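Long-range contact in putative phosphatase (Bacteroides thetaiotaomicron, PDB 3KYA), which is a putative phosphatase of unconfirmed activity that binds zinc and couples an IPT/TIG domain to a beta-propeller: residues A204-V209 with V223-R228. Sequence-based numbering, arbitrary orientation.
Sequences AEYMIV and VYIIKR. With ZN (zinc ion), chain B.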
loop_
_atom_site.group_PDB
_atom_site.type_symbol
_atom_site.label_atom_id
_atom_site.label_comp_id
_atom_site.label_asym_id
_atom_site.label_seq_id
_atom_site.Cartn_x
_atom_site.Cartn_y
_atom_site.Cartn_z
ATOM N N ALA A 204 25.984 26.134 -9.797
ATOM C CA ALA A 204 26.847 24.979 -10.115
ATOM C C ALA A 204 28.195 25.329 -10.753
ATOM O O ALA A 204 28.739 24.555 -11.539
ATOM C CB ALA A 204 26.084 23.956 -10.985
ATOM N N GLU A 205 28.745 26.485 -10.389
ATOM C CA GLU A 205 30.058 26.890 -10.860
ATOM C C GLU A 205 31.116 26.051 -10.137
ATOM O O GLU A 205 32.246 25.918 -10.616
ATOM C CB GLU A 205 30.286 28.391 -10.617
ATOM C CG GLU A 205 31.599 28.897 -11.203
ATOM C CD GLU A 205 31.790 30.424 -11.145
ATOM O OE1 GLU A 205 30.965 31.150 -10.530
ATOM O OE2 GLU A 205 32.805 30.889 -11.728
ATOM N N TYR A 206 30.748 25.490 -8.981
ATOM C CA TYR A 206 31.660 24.675 -8.192
ATOM C C TYR A 206 31.123 23.288 -7.840
ATOM O O TYR A 206 29.986 23.143 -7.364
ATOM C CB TYR A 206 32.007 25.397 -6.886
ATOM C CG TYR A 206 32.664 26.747 -7.115
ATOM C CD1 TYR A 206 31.896 27.884 -7.340
ATOM C CD2 TYR A 206 34.049 26.874 -7.140
ATOM C CE1 TYR A 206 32.491 29.121 -7.572
ATOM C CE2 TYR A 206 34.654 28.105 -7.378
ATOM C CZ TYR A 206 33.868 29.223 -7.588
ATOM O OH TYR A 206 34.461 30.447 -7.822
HETATM N N MSE A 207 31.968 22.289 -8.072
HETATM C CA MSE A 207 31.727 20.914 -7.652
HETATM C C MSE A 207 32.344 20.814 -6.268
HETATM O O MSE A 207 33.491 21.231 -6.079
HETATM C CB MSE A 207 32.398 19.926 -8.605
HETATM C CG MSE A 207 32.159 18.452 -8.241
HETATM SE SE MSE A 207 33.157 17.189 -9.344
HETATM C CE MSE A 207 32.169 17.272 -11.040
ATOM N N ILE A 208 31.582 20.286 -5.307
ATOM C CA ILE A 208 32.010 20.160 -3.918
ATOM C C ILE A 208 32.183 18.671 -3.644
ATOM O O ILE A 208 31.225 17.904 -3.756
ATOM C CB ILE A 208 30.974 20.816 -2.972
ATOM C CG1 ILE A 208 30.844 22.319 -3.291
ATOM C CG2 ILE A 208 31.370 20.600 -1.503
ATOM C CD1 ILE A 208 29.577 22.987 -2.774
ATOM N N VAL A 209 33.404 18.272 -3.304
ATOM C CA VAL A 209 33.775 16.878 -3.148
ATOM C C VAL A 209 34.242 16.524 -1.743
ATOM O O VAL A 209 35.215 17.106 -1.240
ATOM C CB VAL A 209 34.918 16.528 -4.126
ATOM C CG1 VAL A 209 35.355 15.076 -3.955
ATOM C CG2 VAL A 209 34.495 16.813 -5.565
ATOM N N VAL A 223 36.651 18.303 2.818
ATOM C CA VAL A 223 35.923 18.779 1.635
ATOM C C VAL A 223 36.751 19.726 0.744
ATOM O O VAL A 223 37.384 20.675 1.224
ATOM C CB VAL A 223 34.622 19.536 2.032
ATOM C CG1 VAL A 223 33.756 19.825 0.790
ATOM C CG2 VAL A 223 33.813 18.770 3.121
ATOM N N TYR A 224 36.713 19.456 -0.560
ATOM C CA TYR A 224 37.361 20.291 -1.561
ATOM C C TYR A 224 36.309 20.927 -2.460
ATOM O O TYR A 224 35.173 20.428 -2.573
ATOM C CB TYR A 224 38.334 19.469 -2.420
ATOM C CG TYR A 224 39.572 18.990 -1.695
ATOM C CD1 TYR A 224 39.550 17.836 -0.918
ATOM C CD2 TYR A 224 40.773 19.687 -1.788
ATOM C CE1 TYR A 224 40.691 17.394 -0.251
ATOM C CE2 TYR A 224 41.916 19.247 -1.109
ATOM C CZ TYR A 224 41.861 18.099 -0.349
ATOM O OH TYR A 224 42.984 17.657 0.327
ATOM N N ILE A 225 36.706 22.013 -3.120
ATOM C CA ILE A 225 35.849 22.723 -4.064
ATOM C C ILE A 225 36.602 22.862 -5.392
ATOM O O ILE A 225 37.759 23.303 -5.416
ATOM C CB ILE A 225 35.369 24.072 -3.471
ATOM C CG1 ILE A 225 34.191 24.619 -4.272
ATOM C CG2 ILE A 225 36.533 25.116 -3.368
ATOM C CD1 ILE A 225 33.424 25.740 -3.572
ATOM N N ILE A 226 35.944 22.469 -6.488
ATOM C CA ILE A 226 36.536 22.458 -7.838
ATOM C C ILE A 226 35.771 23.397 -8.767
ATOM O O ILE A 226 34.579 23.229 -8.978
ATOM C CB ILE A 226 36.514 21.045 -8.452
ATOM C CG1 ILE A 226 37.179 20.038 -7.514
ATOM C CG2 ILE A 226 37.198 21.039 -9.835
ATOM C CD1 ILE A 226 37.125 18.595 -7.987
ATOM N N LYS A 227 36.468 24.373 -9.341
ATOM C CA LYS A 227 35.832 25.391 -10.169
ATOM C C LYS A 227 35.711 24.988 -11.638
ATOM O O LYS A 227 36.676 24.526 -12.266
ATOM C CB LYS A 227 36.616 26.697 -10.069
ATOM C CG LYS A 227 35.927 27.901 -10.697
ATOM C CD LYS A 227 36.759 29.157 -10.504
ATOM C CE LYS A 227 36.009 30.384 -10.953
ATOM N NZ LYS A 227 36.883 31.573 -10.839
ATOM N N ARG A 228 34.517 25.192 -12.178
ATOM C CA ARG A 228 34.227 24.907 -13.566
ATOM C C ARG A 228 35.141 25.746 -14.469
ATOM O O ARG A 228 35.380 26.938 -14.211
ATOM C CB ARG A 228 32.743 25.200 -13.844
ATOM C CG ARG A 228 32.202 24.680 -15.183
ATOM C CD ARG A 228 30.725 25.066 -15.379
ATOM N NE ARG A 228 29.781 24.423 -14.445
ATOM C CZ ARG A 228 29.139 23.270 -14.665
ATOM N NH1 ARG A 228 29.347 22.556 -15.774
ATOM N NH2 ARG A 228 28.301 22.806 -13.751
HETATM ZN ZN ZN B . 32.069 32.982 -12.418
#
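The Lys227 chain runs beside the Tyr206 ring in the same direction, across a non-hydrogen-bonded pair of an antiparallel hairpin. CB and CG of Lys227 each stand 3.6 Å from Tyr206 CE2, CG oblique to the ring. Lys227 CD passes on to Tyr206 OH, 3.8 Å away. Lys227 CE lies between Glu205 OE2 (3.3 Å) and Tyr206 OH, and Lys227 NZ, nearer that hydroxyl, stays 4.2 Å from Glu205 OE2. Glu205 OE2 instead binds a zinc ion at 2.3 Å, while its OE1 accepts from Asp202 N. On the same face as Lys227, Ile225 packs CG1 and CD1 against Tyr206 CB, and helix 276-284 covers them. Main-chain bonds pair Met207 with Ile226 and Val209 with Tyr224, joining the two middle strands of a four-stranded propeller blade. Just before strand 206-211 begins and just after 220-227 ends, Arg228 turns at chi3 (-67°) and grips Ala204 O side-on with NE (3.1 Å) and NH2 (2.9 Å), the oxygen lying in the guanidinium plane; NH1 forms a salt bridge with Asp147. An alanine in place of Arg228 would probably leave Ala204 O without these two donors and Asp147 without this salt-bridge partner. At this hairpin end zinc is the direct counter-charge of Glu205, and Lys227 could add only a weaker, longer-range one.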